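Local coordinates for chromosome-partitioning protein Spo0J (Thermus thermophilus HB27, PDB 1VZ0), which binds the centromere-like DNA site parS, stimulates the ATPase activity of Soj and probably takes part in chromosome partitioning, at residues A43-L47 and R79-A83; S119-R125 and L165-E169; Q159-A164 and R189-L193; T174-A180 and L201-E207. One frame throughout, in Å; residues are numbered along the deposited sequence.

Contact 1: A43-L47 and R79-A83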
loop_
_atom_site.group_PDB
_atom_site.type_symbol
_atom_site.label_atom_id
_atom_site.label_comp_id
_atom_site.label_asym_id
_atom_site.label_seq_id
_atom_site.Cartn_x
_atom_site.Cartn_y
_atom_site.Cartn_z
ATOM N N ALA C 43 0.281 -10.778 -0.823
ATOM C CA ALA C 43 -1.060 -10.627 -0.270
ATOM C C ALA C 43 -1.765 -11.986 -0.215
ATOM O O ALA C 43 -2.421 -12.304 0.769
ATOM C CB ALA C 43 -1.866 -9.635 -1.111
ATOM N N GLU C 44 -1.611 -12.787 -1.267
ATOM C CA GLU C 44 -2.234 -14.110 -1.328
ATOM C C GLU C 44 -1.632 -15.047 -0.291
ATOM O O GLU C 44 -2.353 -15.809 0.356
ATOM C CB GLU C 44 -2.058 -14.738 -2.715
ATOM C CG GLU C 44 -2.508 -13.848 -3.862
ATOM C CD GLU C 44 -2.357 -14.503 -5.224
ATOM O OE1 GLU C 44 -1.307 -15.131 -5.486
ATOM O OE2 GLU C 44 -3.292 -14.374 -6.042
ATOM N N GLU C 45 -0.310 -14.990 -0.144
ATOM C CA GLU C 45 0.382 -15.840 0.813
ATOM C C GLU C 45 -0.090 -15.539 2.226
ATOM O O GLU C 45 -0.468 -16.445 2.967
ATOM C CB GLU C 45 1.895 -15.630 0.726
ATOM C CG GLU C 45 2.523 -16.041 -0.598
ATOM C CD GLU C 45 4.031 -15.826 -0.623
ATOM O OE1 GLU C 45 4.649 -16.038 -1.689
ATOM O OE2 GLU C 45 4.596 -15.445 0.425
ATOM N N SER C 46 -0.084 -14.263 2.600
ATOM C CA SER C 46 -0.504 -13.888 3.944
ATOM C C SER C 46 -1.992 -14.146 4.182
ATOM O O SER C 46 -2.396 -14.473 5.297
ATOM C CB SER C 46 -0.159 -12.421 4.234
ATOM O OG SER C 46 -0.851 -11.531 3.383
ATOM N N LEU C 47 -2.799 -14.009 3.134
ATOM C CA LEU C 47 -4.235 -14.258 3.232
ATOM C C LEU C 47 -4.403 -15.733 3.600
ATOM O O LEU C 47 -5.176 -16.085 4.494
ATOM C CB LEU C 47 -4.911 -14.000 1.882
ATOM C CG LEU C 47 -6.415 -13.703 1.820
ATOM C CD1 LEU C 47 -6.908 -13.992 0.409
ATOM C CD2 LEU C 47 -7.183 -14.548 2.821
ATOM N N ARG C 79 -10.116 -8.594 4.934
ATOM C CA ARG C 79 -9.198 -9.735 4.948
ATOM C C ARG C 79 -9.592 -10.776 5.982
ATOM O O ARG C 79 -9.498 -11.984 5.742
ATOM C CB ARG C 79 -7.756 -9.270 5.178
ATOM C CG ARG C 79 -7.053 -8.953 3.859
ATOM C CD ARG C 79 -5.650 -8.389 4.034
ATOM N NE ARG C 79 -4.680 -9.349 4.563
ATOM C CZ ARG C 79 -4.021 -10.256 3.845
ATOM N NH1 ARG C 79 -3.164 -11.065 4.451
ATOM N NH2 ARG C 79 -4.205 -10.360 2.532
ATOM N N ARG C 80 -10.037 -10.299 7.135
ATOM C CA ARG C 80 -10.475 -11.180 8.198
ATOM C C ARG C 80 -11.633 -12.001 7.612
ATOM O O ARG C 80 -11.681 -13.227 7.733
ATOM C CB ARG C 80 -10.961 -10.339 9.385
ATOM C CG ARG C 80 -10.445 -10.796 10.734
ATOM C CD ARG C 80 -9.285 -9.960 11.243
ATOM N NE ARG C 80 -9.720 -8.680 11.794
ATOM C CZ ARG C 80 -8.943 -7.863 12.505
ATOM N NH1 ARG C 80 -7.678 -8.183 12.762
ATOM N NH2 ARG C 80 -9.431 -6.717 12.960
ATOM N N TYR C 81 -12.543 -11.301 6.943
ATOM C CA TYR C 81 -13.729 -11.900 6.335
ATOM C C TYR C 81 -13.390 -12.949 5.281
ATOM O O TYR C 81 -13.919 -14.062 5.306
ATOM C CB TYR C 81 -14.588 -10.787 5.722
ATOM C CG TYR C 81 -15.725 -11.240 4.831
ATOM C CD1 TYR C 81 -16.889 -11.794 5.365
ATOM C CD2 TYR C 81 -15.648 -11.083 3.447
ATOM C CE1 TYR C 81 -17.948 -12.175 4.544
ATOM C CE2 TYR C 81 -16.697 -11.460 2.620
ATOM C CZ TYR C 81 -17.848 -12.003 3.174
ATOM O OH TYR C 81 -18.908 -12.351 2.365
ATOM N N ARG C 82 -12.501 -12.599 4.359
ATOM C CA ARG C 82 -12.122 -13.522 3.301
ATOM C C ARG C 82 -11.301 -14.704 3.787
ATOM O O ARG C 82 -11.352 -15.781 3.198
ATOM C CB ARG C 82 -11.390 -12.762 2.195
ATOM C CG ARG C 82 -12.277 -11.694 1.600
ATOM C CD ARG C 82 -11.812 -11.190 0.261
ATOM N NE ARG C 82 -12.793 -10.243 -0.264
ATOM C CZ ARG C 82 -14.015 -10.568 -0.686
ATOM N NH1 ARG C 82 -14.830 -9.624 -1.133
ATOM N NH2 ARG C 82 -14.419 -11.831 -0.686
ATOM N N ALA C 83 -10.550 -14.510 4.865
ATOM C CA ALA C 83 -9.755 -15.600 5.408
ATOM C C ALA C 83 -10.701 -16.590 6.085
ATOM O O ALA C 83 -10.468 -17.797 6.066
ATOM C CB ALA C 83 -8.734 -15.069 6.408
#
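Two helical turns, 43-47 of helix 38-57 and 79-83 of helix 78-86, pass each other at 65°, their axes 11.1 Å apart at the closest. The backbones are closest at Leu47, whose CA lies 6.1 Å from Ala83 CA. There Leu47 fills the gap, its CD2 resting 3.9 Å from Ala83 CB and 4.2 Å from Arg82 C. From the same place Arg79, with its long, bent side chain, reaches back to Ala43 and Ser46. Arg79 NH2 donates a nearly straight hydrogen bond to Ala43 O (3.2 Å), a carbonyl that also takes the helical bond from Leu47 N at 2.9 Å. NH1 of Arg79 lies 2.6 Å from Ser46 OG, but the angle makes this bond weak. The arginine's stronger polar partner is Glu166 of the second subunit, a salt bridge that ties this helix pair to the neighbouring chain. Arg82 starts toward helix 38-57, then turns off to pair with Glu78. Farther along helix 38-57, Leu50, Ala51 and Ile54 continue the cover over Ala83. The pair is thus a leucine-alanine contact beside an arginine clamp on a helix carbonyl, within the ParB N-terminal domain.

Contact 2: S119-R125 and L165-E169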
loop_
_atom_site.group_PDB
_atom_site.type_symbol
_atom_site.label_atom_id
_atom_site.label_comp_id
_atom_site.label_asym_id
_atom_site.label_seq_id
_atom_site.Cartn_x
_atom_site.Cartn_y
_atom_site.Cartn_z
ATOM N N SER C 119 0.182 5.594 1.519
ATOM C CA SER C 119 1.233 6.412 0.911
ATOM C C SER C 119 0.695 7.819 1.181
ATOM O O SER C 119 -0.504 7.982 1.408
ATOM C CB SER C 119 1.321 6.183 -0.596
ATOM O OG SER C 119 0.258 6.818 -1.278
ATOM N N PRO C 120 1.555 8.848 1.179
ATOM C CA PRO C 120 0.967 10.160 1.445
ATOM C C PRO C 120 -0.048 10.625 0.398
ATOM O O PRO C 120 -0.886 11.479 0.683
ATOM C CB PRO C 120 2.189 11.074 1.562
ATOM C CG PRO C 120 3.243 10.368 0.765
ATOM C CD PRO C 120 3.024 8.925 1.106
ATOM N N VAL C 121 0.004 10.057 -0.803
ATOM C CA VAL C 121 -0.942 10.451 -1.849
ATOM C C VAL C 121 -2.323 9.865 -1.542
ATOM O O VAL C 121 -3.346 10.547 -1.650
ATOM C CB VAL C 121 -0.485 9.969 -3.248
ATOM C CG1 VAL C 121 -1.493 10.399 -4.303
ATOM C CG2 VAL C 121 0.881 10.545 -3.574
ATOM N N GLU C 122 -2.345 8.597 -1.152
ATOM C CA GLU C 122 -3.596 7.939 -0.812
ATOM C C GLU C 122 -4.169 8.610 0.420
ATOM O O GLU C 122 -5.384 8.742 0.561
ATOM C CB GLU C 122 -3.364 6.467 -0.508
ATOM C CG GLU C 122 -2.777 5.680 -1.651
ATOM C CD GLU C 122 -2.643 4.217 -1.299
ATOM O OE1 GLU C 122 -3.675 3.511 -1.296
ATOM O OE2 GLU C 122 -1.511 3.778 -1.007
ATOM N N GLU C 123 -3.282 9.029 1.313
ATOM C CA GLU C 123 -3.708 9.700 2.520
ATOM C C GLU C 123 -4.506 10.936 2.116
ATOM O O GLU C 123 -5.595 11.169 2.627
ATOM C CB GLU C 123 -2.501 10.119 3.351
ATOM C CG GLU C 123 -2.868 10.728 4.684
ATOM C CD GLU C 123 -1.677 11.366 5.384
ATOM O OE1 GLU C 123 -1.872 11.955 6.467
ATOM O OE2 GLU C 123 -0.547 11.282 4.848
ATOM N N ALA C 124 -3.950 11.717 1.191
ATOM C CA ALA C 124 -4.601 12.928 0.716
ATOM C C ALA C 124 -5.937 12.635 0.026
ATOM O O ALA C 124 -6.912 13.333 0.263
ATOM C CB ALA C 124 -3.673 13.688 -0.232
ATOM N N ARG C 125 -5.986 11.605 -0.816
ATOM C CA ARG C 125 -7.230 11.271 -1.511
ATOM C C ARG C 125 -8.321 10.892 -0.513
ATOM O O ARG C 125 -9.504 11.193 -0.724
ATOM C CB ARG C 125 -7.018 10.123 -2.509
ATOM C CG ARG C 125 -6.072 10.444 -3.654
ATOM C CD ARG C 125 -5.961 9.269 -4.625
ATOM N NE ARG C 125 -4.891 9.479 -5.593
ATOM C CZ ARG C 125 -4.919 10.385 -6.566
ATOM N NH1 ARG C 125 -3.884 10.501 -7.387
ATOM N NH2 ARG C 125 -5.981 11.164 -6.730
ATOM N N LEU C 165 2.790 12.858 -8.628
ATOM C CA LEU C 165 2.213 12.020 -7.580
ATOM C C LEU C 165 2.670 10.560 -7.726
ATOM O O LEU C 165 2.856 9.866 -6.727
ATOM C CB LEU C 165 0.679 12.100 -7.597
ATOM C CG LEU C 165 0.027 13.445 -7.242
ATOM C CD1 LEU C 165 -1.486 13.321 -7.349
ATOM C CD2 LEU C 165 0.406 13.876 -5.835
ATOM N N GLU C 166 2.860 10.102 -8.964
ATOM C CA GLU C 166 3.324 8.736 -9.220
ATOM C C GLU C 166 4.756 8.555 -8.731
ATOM O O GLU C 166 5.103 7.519 -8.150
ATOM C CB GLU C 166 3.271 8.408 -10.719
ATOM C CG GLU C 166 1.923 7.941 -11.182
ATOM C CD GLU C 166 1.519 6.634 -10.523
ATOM O OE1 GLU C 166 0.353 6.514 -10.105
ATOM O OE2 GLU C 166 2.366 5.726 -10.433
ATOM N N ALA C 167 5.581 9.565 -8.977
ATOM C CA ALA C 167 6.976 9.523 -8.575
ATOM C C ALA C 167 7.063 9.462 -7.051
ATOM O O ALA C 167 7.982 8.860 -6.483
ATOM C CB ALA C 167 7.697 10.745 -9.100
ATOM N N LEU C 168 6.084 10.078 -6.398
ATOM C CA LEU C 168 6.038 10.097 -4.948
ATOM C C LEU C 168 5.682 8.699 -4.459
ATOM O O LEU C 168 6.312 8.166 -3.552
ATOM C CB LEU C 168 4.983 11.090 -4.461
ATOM C CG LEU C 168 5.282 11.779 -3.127
ATOM C CD1 LEU C 168 4.040 12.504 -2.661
ATOM C CD2 LEU C 168 5.729 10.777 -2.080
ATOM N N GLU C 169 4.656 8.112 -5.061
ATOM C CA GLU C 169 4.242 6.768 -4.694
ATOM C C GLU C 169 5.348 5.733 -4.973
ATOM O O GLU C 169 5.493 4.766 -4.230
ATOM C CB GLU C 169 2.972 6.390 -5.454
ATOM C CG GLU C 169 1.894 7.444 -5.346
ATOM C CD GLU C 169 0.556 6.867 -4.966
ATOM O OE1 GLU C 169 0.438 6.350 -3.841
ATOM O OE2 GLU C 169 -0.373 6.930 -5.794
HETATM O O HOH W 1 -1.815 8.868 -7.562
HETATM O O HOH W 2 -3.428 7.416 -4.520
#
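Val121 and Glu169 carry almost half of this buried contact, each covered over 74 Å² or more. Val121 points straight at the other helix. Its CG2 sits 3.8 Å from Leu168 CD1 and 4.1 Å from Leu165 CD2, so the valine wedges between two leucines one turn apart, while Val121 CB rests 3.7 Å from Glu169 CD. Pro120 CG meets Leu168 CD2 at 3.8 Å. The carboxylate of Glu169 reaches back to the start of helix 120-132, where Ser119 OG donates to Glu169 OE1 (2.6 Å). Ser119, N-cap of that helix, also accepts through OG from Glu122 N at 3.2 Å, and so holds helix 162-169 while capping its own. The two helices, at 124° to each other, belong to the all-helical ParB DNA-binding domain; the inferred helix-turn-helix motif, 137-156, lies between them in sequence. Glu169 OE2 faces Arg125 through two waters: water 1 bridges it to Arg125 NH1 (2.6 Å from the nitrogen, 3.0 Å from OE2), and water 2 to Arg125 NE, weakly on the carboxylate side. Leu165, the third largest contributor, sets CD1 3.7 Å from Arg125 NH1. Glu122, close to Glu169, has its charge met by Arg39 of the second subunit.

Contact 3: Q159-A164 and R189-L193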
loop_
_atom_site.group_PDB
_atom_site.type_symbol
_atom_site.label_atom_id
_atom_site.label_comp_id
_atom_site.label_asym_id
_atom_site.label_seq_id
_atom_site.Cartn_x
_atom_site.Cartn_y
_atom_site.Cartn_z
ATOM N N GLN C 159 -2.840 18.937 -5.928
ATOM C CA GLN C 159 -2.809 19.875 -7.031
ATOM C C GLN C 159 -1.570 19.656 -7.878
ATOM O O GLN C 159 -1.304 20.403 -8.819
ATOM C CB GLN C 159 -2.900 21.317 -6.533
ATOM C CG GLN C 159 -1.998 21.683 -5.400
ATOM C CD GLN C 159 -2.436 22.972 -4.724
ATOM O OE1 GLN C 159 -3.542 23.053 -4.186
ATOM N NE2 GLN C 159 -1.574 23.987 -4.752
ATOM N N LEU C 160 -0.817 18.606 -7.554
ATOM C CA LEU C 160 0.389 18.285 -8.313
ATOM C C LEU C 160 0.001 17.467 -9.547
ATOM O O LEU C 160 -1.021 16.790 -9.562
ATOM C CB LEU C 160 1.385 17.485 -7.449
ATOM C CG LEU C 160 2.197 18.214 -6.362
ATOM C CD1 LEU C 160 3.036 17.207 -5.572
ATOM C CD2 LEU C 160 3.121 19.248 -7.003
ATOM N N PRO C 161 0.795 17.548 -10.610
ATOM C CA PRO C 161 0.448 16.765 -11.801
ATOM C C PRO C 161 0.562 15.264 -11.500
ATOM O O PRO C 161 1.370 14.848 -10.668
ATOM C CB PRO C 161 1.460 17.242 -12.838
ATOM C CG PRO C 161 2.627 17.718 -12.001
ATOM C CD PRO C 161 1.967 18.406 -10.846
ATOM N N PRO C 162 -0.267 14.436 -12.155
ATOM C CA PRO C 162 -0.262 12.979 -11.961
ATOM C C PRO C 162 1.135 12.334 -11.915
ATOM O O PRO C 162 1.421 11.545 -11.016
ATOM C CB PRO C 162 -1.104 12.470 -13.133
ATOM C CG PRO C 162 -2.110 13.582 -13.318
ATOM C CD PRO C 162 -1.255 14.833 -13.178
ATOM N N GLU C 163 2.004 12.665 -12.863
ATOM C CA GLU C 163 3.350 12.081 -12.856
ATOM C C GLU C 163 4.161 12.435 -11.598
ATOM O O GLU C 163 4.995 11.648 -11.148
ATOM C CB GLU C 163 4.133 12.460 -14.128
ATOM C CG GLU C 163 3.905 13.852 -14.634
ATOM C CD GLU C 163 2.665 13.964 -15.497
ATOM O OE1 GLU C 163 2.699 13.480 -16.643
ATOM O OE2 GLU C 163 1.656 14.529 -15.030
ATOM N N ALA C 164 3.917 13.601 -11.011
ATOM C CA ALA C 164 4.638 13.956 -9.793
ATOM C C ALA C 164 4.100 13.087 -8.651
ATOM O O ALA C 164 4.861 12.621 -7.808
ATOM C CB ALA C 164 4.450 15.410 -9.468
ATOM N N ARG C 189 6.064 22.766 -13.158
ATOM C CA ARG C 189 6.195 21.613 -12.284
ATOM C C ARG C 189 6.763 20.358 -12.922
ATOM O O ARG C 189 7.566 19.658 -12.304
ATOM C CB ARG C 189 4.851 21.344 -11.612
ATOM C CG ARG C 189 4.494 22.464 -10.656
ATOM C CD ARG C 189 3.118 22.332 -10.027
ATOM N NE ARG C 189 2.892 23.484 -9.162
ATOM C CZ ARG C 189 1.723 23.822 -8.627
ATOM N NH1 ARG C 189 1.651 24.897 -7.854
ATOM N NH2 ARG C 189 0.635 23.094 -8.863
ATOM N N LEU C 190 6.355 20.063 -14.150
ATOM C CA LEU C 190 6.888 18.890 -14.818
ATOM C C LEU C 190 8.379 19.105 -15.021
ATOM O O LEU C 190 9.193 18.222 -14.727
ATOM C CB LEU C 190 6.184 18.646 -16.158
ATOM C CG LEU C 190 4.799 18.017 -15.985
ATOM C CD1 LEU C 190 4.183 17.685 -17.348
ATOM C CD2 LEU C 190 4.929 16.747 -15.150
ATOM N N TRP C 191 8.742 20.287 -15.507
ATOM C CA TRP C 191 10.145 20.587 -15.708
ATOM C C TRP C 191 10.901 20.361 -14.398
ATOM O O TRP C 191 11.954 19.719 -14.371
ATOM C CB TRP C 191 10.333 22.034 -16.139
ATOM C CG TRP C 191 11.781 22.382 -16.246
ATOM C CD1 TRP C 191 12.648 21.979 -17.220
ATOM C CD2 TRP C 191 12.562 23.104 -15.289
ATOM N NE1 TRP C 191 13.921 22.399 -16.928
ATOM C CE2 TRP C 191 13.897 23.096 -15.748
ATOM C CE3 TRP C 191 12.264 23.757 -14.087
ATOM C CZ2 TRP C 191 14.937 23.715 -15.044
ATOM C CZ3 TRP C 191 13.299 24.372 -13.386
ATOM C CH2 TRP C 191 14.618 24.346 -13.870
ATOM N N GLY C 192 10.356 20.898 -13.309
ATOM C CA GLY C 192 11.004 20.740 -12.022
ATOM C C GLY C 192 11.159 19.287 -11.613
ATOM O O GLY C 192 12.194 18.895 -11.053
ATOM N N LEU C 193 10.131 18.488 -11.890
ATOM C CA LEU C 193 10.145 17.072 -11.538
ATOM C C LEU C 193 11.302 16.396 -12.264
ATOM O O LEU C 193 12.047 15.629 -11.670
ATOM C CB LEU C 193 8.831 16.409 -11.952
ATOM C CG LEU C 193 8.259 15.197 -11.203
ATOM C CD1 LEU C 193 7.461 14.354 -12.208
ATOM C CD2 LEU C 193 9.343 14.365 -10.544
HETATM O O HOH W 3 -0.022 21.303 -10.972
#
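Within the ParB DNA-binding domain, a proline-rich turn leads into helix 162-169, and here that turn and the first helical residues pack against the beginning of helix 189-199. Pro161 occupies the N-cap position, and its carbonyl O accepts from Ala164 N at 2.9 Å as the helix begins. Its ring points at the other segment: Pro161 CG lies 4.0 Å from Leu190 CD2, and Pro161 CD lies 4.2 Å from Arg189 CD. The aliphatic part of Arg189, stretched along the turn, also passes Leu160, with CD2 of the leucine 4.3 Å from CD of the arginine. Beyond it the guanidinium approaches the Gln159 carbonyl edge-on. Water 3 joins the two, donating to Gln159 O at 2.7 Å and accepting from Arg189 NH2 at 2.8 Å, while Arg189 NE bonds to Leu184 O, just ahead of its own helix. At the other end Leu193 covers the first turn of helix 162-169. Leu193 CD1 is 3.7 Å from Ala164 CA, and Leu193 CG is 4.2 Å from Ala164 CB, where the backbones are nearest (Ala164 CA to Leu193 CA 6.6 Å). Glu163 turns its carboxylate to Ser53 of the second subunit, whose Lys57 and Leu60 pack on Leu190 and Leu193. A helix start packed against the start of a later helix, with Leu160 reaching helix 175-183, is a corner of a small multi-helical bundle.

Contact 4: T174-A180 and L201-E207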
loop_
_atom_site.group_PDB
_atom_site.type_symbol
_atom_site.label_atom_id
_atom_site.label_comp_id
_atom_site.label_asym_id
_atom_site.label_seq_id
_atom_site.Cartn_x
_atom_site.Cartn_y
_atom_site.Cartn_z
ATOM N N THR C 174 10.550 12.579 -2.437
ATOM C CA THR C 174 9.962 12.607 -1.105
ATOM C C THR C 174 8.819 13.604 -1.001
ATOM O O THR C 174 8.562 14.375 -1.922
ATOM C CB THR C 174 11.011 13.009 -0.034
ATOM O OG1 THR C 174 11.363 14.390 -0.213
ATOM C CG2 THR C 174 12.279 12.155 -0.162
ATOM N N ALA C 175 8.149 13.596 0.145
ATOM C CA ALA C 175 7.053 14.520 0.385
ATOM C C ALA C 175 7.627 15.932 0.305
ATOM O O ALA C 175 6.946 16.881 -0.100
ATOM C CB ALA C 175 6.457 14.272 1.758
ATOM N N GLY C 176 8.893 16.050 0.692
ATOM C CA GLY C 176 9.558 17.332 0.662
ATOM C C GLY C 176 9.740 17.837 -0.757
ATOM O O GLY C 176 9.559 19.025 -1.020
ATOM N N HIS C 177 10.106 16.940 -1.666
ATOM C CA HIS C 177 10.296 17.313 -3.063
ATOM C C HIS C 177 8.975 17.808 -3.638
ATOM O O HIS C 177 8.935 18.752 -4.429
ATOM C CB HIS C 177 10.748 16.111 -3.881
ATOM C CG HIS C 177 12.161 15.706 -3.629
ATOM N ND1 HIS C 177 13.229 16.527 -3.916
ATOM C CD2 HIS C 177 12.684 14.555 -3.149
ATOM C CE1 HIS C 177 14.351 15.896 -3.628
ATOM N NE2 HIS C 177 14.049 14.700 -3.161
ATOM N N ALA C 178 7.907 17.126 -3.241
ATOM C CA ALA C 178 6.571 17.437 -3.692
ATOM C C ALA C 178 6.188 18.841 -3.215
ATOM O O ALA C 178 5.661 19.651 -3.989
ATOM C CB ALA C 178 5.583 16.377 -3.159
ATOM N N ARG C 179 6.465 19.137 -1.948
ATOM C CA ARG C 179 6.152 20.463 -1.421
ATOM C C ARG C 179 6.930 21.532 -2.172
ATOM O O ARG C 179 6.414 22.632 -2.387
ATOM C CB ARG C 179 6.475 20.567 0.070
ATOM C CG ARG C 179 5.691 19.612 0.935
ATOM C CD ARG C 179 5.894 19.902 2.408
ATOM N NE ARG C 179 5.604 18.710 3.191
ATOM C CZ ARG C 179 6.520 17.828 3.578
ATOM N NH1 ARG C 179 6.156 16.764 4.275
ATOM N NH2 ARG C 179 7.796 18.023 3.302
ATOM N N ALA C 180 8.170 21.224 -2.554
ATOM C CA ALA C 180 8.980 22.187 -3.292
ATOM C C ALA C 180 8.354 22.422 -4.671
ATOM O O ALA C 180 8.295 23.552 -5.146
ATOM C CB ALA C 180 10.437 21.688 -3.438
ATOM N N LEU C 201 18.385 15.480 -7.067
ATOM C CA LEU C 201 18.340 16.637 -6.181
ATOM C C LEU C 201 17.786 16.370 -4.795
ATOM O O LEU C 201 16.888 15.543 -4.619
ATOM C CB LEU C 201 17.500 17.740 -6.811
ATOM C CG LEU C 201 18.187 18.750 -7.716
ATOM C CD1 LEU C 201 19.231 18.057 -8.557
ATOM C CD2 LEU C 201 17.128 19.459 -8.562
ATOM N N SER C 202 18.324 17.081 -3.809
ATOM C CA SER C 202 17.831 16.964 -2.443
ATOM C C SER C 202 16.647 17.942 -2.345
ATOM O O SER C 202 16.413 18.729 -3.256
ATOM C CB SER C 202 18.916 17.376 -1.443
ATOM O OG SER C 202 19.227 18.755 -1.565
ATOM N N VAL C 203 15.904 17.894 -1.249
ATOM C CA VAL C 203 14.794 18.815 -1.082
ATOM C C VAL C 203 15.319 20.249 -1.120
ATOM O O VAL C 203 14.763 21.110 -1.811
ATOM C CB VAL C 203 14.064 18.568 0.248
ATOM C CG1 VAL C 203 13.037 19.687 0.513
ATOM C CG2 VAL C 203 13.363 17.214 0.191
ATOM N N ARG C 204 16.400 20.497 -0.390
ATOM C CA ARG C 204 17.004 21.825 -0.343
ATOM C C ARG C 204 17.292 22.360 -1.746
ATOM O O ARG C 204 16.964 23.502 -2.059
ATOM C CB ARG C 204 18.310 21.786 0.460
ATOM C CG ARG C 204 19.018 23.130 0.579
ATOM C CD ARG C 204 20.380 22.951 1.252
ATOM N NE ARG C 204 21.158 24.189 1.327
ATOM C CZ ARG C 204 20.913 25.187 2.175
ATOM N NH1 ARG C 204 21.676 26.275 2.164
ATOM N NH2 ARG C 204 19.913 25.097 3.043
ATOM N N GLN C 205 17.916 21.548 -2.591
ATOM C CA GLN C 205 18.210 22.019 -3.934
ATOM C C GLN C 205 16.955 22.100 -4.793
ATOM O O GLN C 205 16.923 22.860 -5.756
ATOM C CB GLN C 205 19.302 21.163 -4.604
ATOM C CG GLN C 205 19.250 19.698 -4.300
ATOM C CD GLN C 205 20.603 19.008 -4.457
ATOM O OE1 GLN C 205 20.708 17.796 -4.296
ATOM N NE2 GLN C 205 21.639 19.779 -4.764
ATOM N N ALA C 206 15.917 21.341 -4.446
ATOM C CA ALA C 206 14.670 21.421 -5.211
ATOM C C ALA C 206 14.035 22.789 -4.906
ATOM O O ALA C 206 13.358 23.369 -5.743
ATOM C CB ALA C 206 13.724 20.301 -4.821
ATOM N N GLU C 207 14.271 23.300 -3.702
ATOM C CA GLU C 207 13.748 24.602 -3.312
ATOM C C GLU C 207 14.463 25.701 -4.109
ATOM O O GLU C 207 13.889 26.747 -4.406
ATOM C CB GLU C 207 13.961 24.838 -1.810
ATOM C CG GLU C 207 13.109 23.970 -0.899
ATOM C CD GLU C 207 13.455 24.148 0.582
ATOM O OE1 GLU C 207 12.821 23.497 1.433
ATOM O OE2 GLU C 207 14.362 24.943 0.898
HETATM O O HOH W 4 11.266 24.960 -5.554
#
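Leu201 enters the contact mostly through its backbone, beside the imidazole of His177; its side chain turns away to Ile196 and Leu209. Ser202 follows at the N-cap of helix 203-207. With Gln205 it forms a capping box: Ser202 OG accepts from Gln205 N at 3.3 Å and Ser202 N donates to Gln205 OE1 at 2.5 Å, though crowding in the model makes these positions less certain. Val203 is the main contact residue on this side. Val203 CG2 lies over the His177 ring, 4.1 Å from the centroid and 4° off the ring normal, a clean CH-pi contact, and the same methyl is 3.8 Å from Gly176 C and 3.5 Å from Thr174 OG1. An ideal CB on Gly176 would clash with it, so the close approach depends on glycine. Thr174 is itself the N-cap of helix 175-183, its OG1 accepting from His177 N at 3.2 Å. Ala206 sets its CB 3.8 Å from Ala180 CB and 3.9 Å from His177 ND1. Water 4 bridges the backbones, donating to Ala206 O at 2.6 Å and, weakly, to Ala180 O. Last, Glu207 brings its N to 4.2 Å from Ala180 CB. The axes of 175-180 and 203-207 run 8.8 Å apart, 5° from parallel, the pair held by shape, the imidazole face and one water, without direct polar bonds; His177 ND1 is buried with no partner.

Contact 1 stands apart in the N-terminal domain, its centre 25 Å from that of contact 2 and 36 Å and 37 Å from those of contacts 3 and 4. The other three form one continuous helical body. Contacts 2 and 3 share helix 162-169; Ala178 of contact 4 touches both, its CB 3.6 Å from Leu160 CD1 and 4.2 Å from Leu168 CD1. Arg79 of contact 1 pairs with Glu166 of the second subunit, a residue on contact 2's helix. Contacts 1, 2 and 3 touch that subunit; contact 4 does not. Bound cobalt ions lie about 4 Å from the side chains of Glu163 and Thr174, about 6 Å from Pro120 and about 13 Å from Arg82.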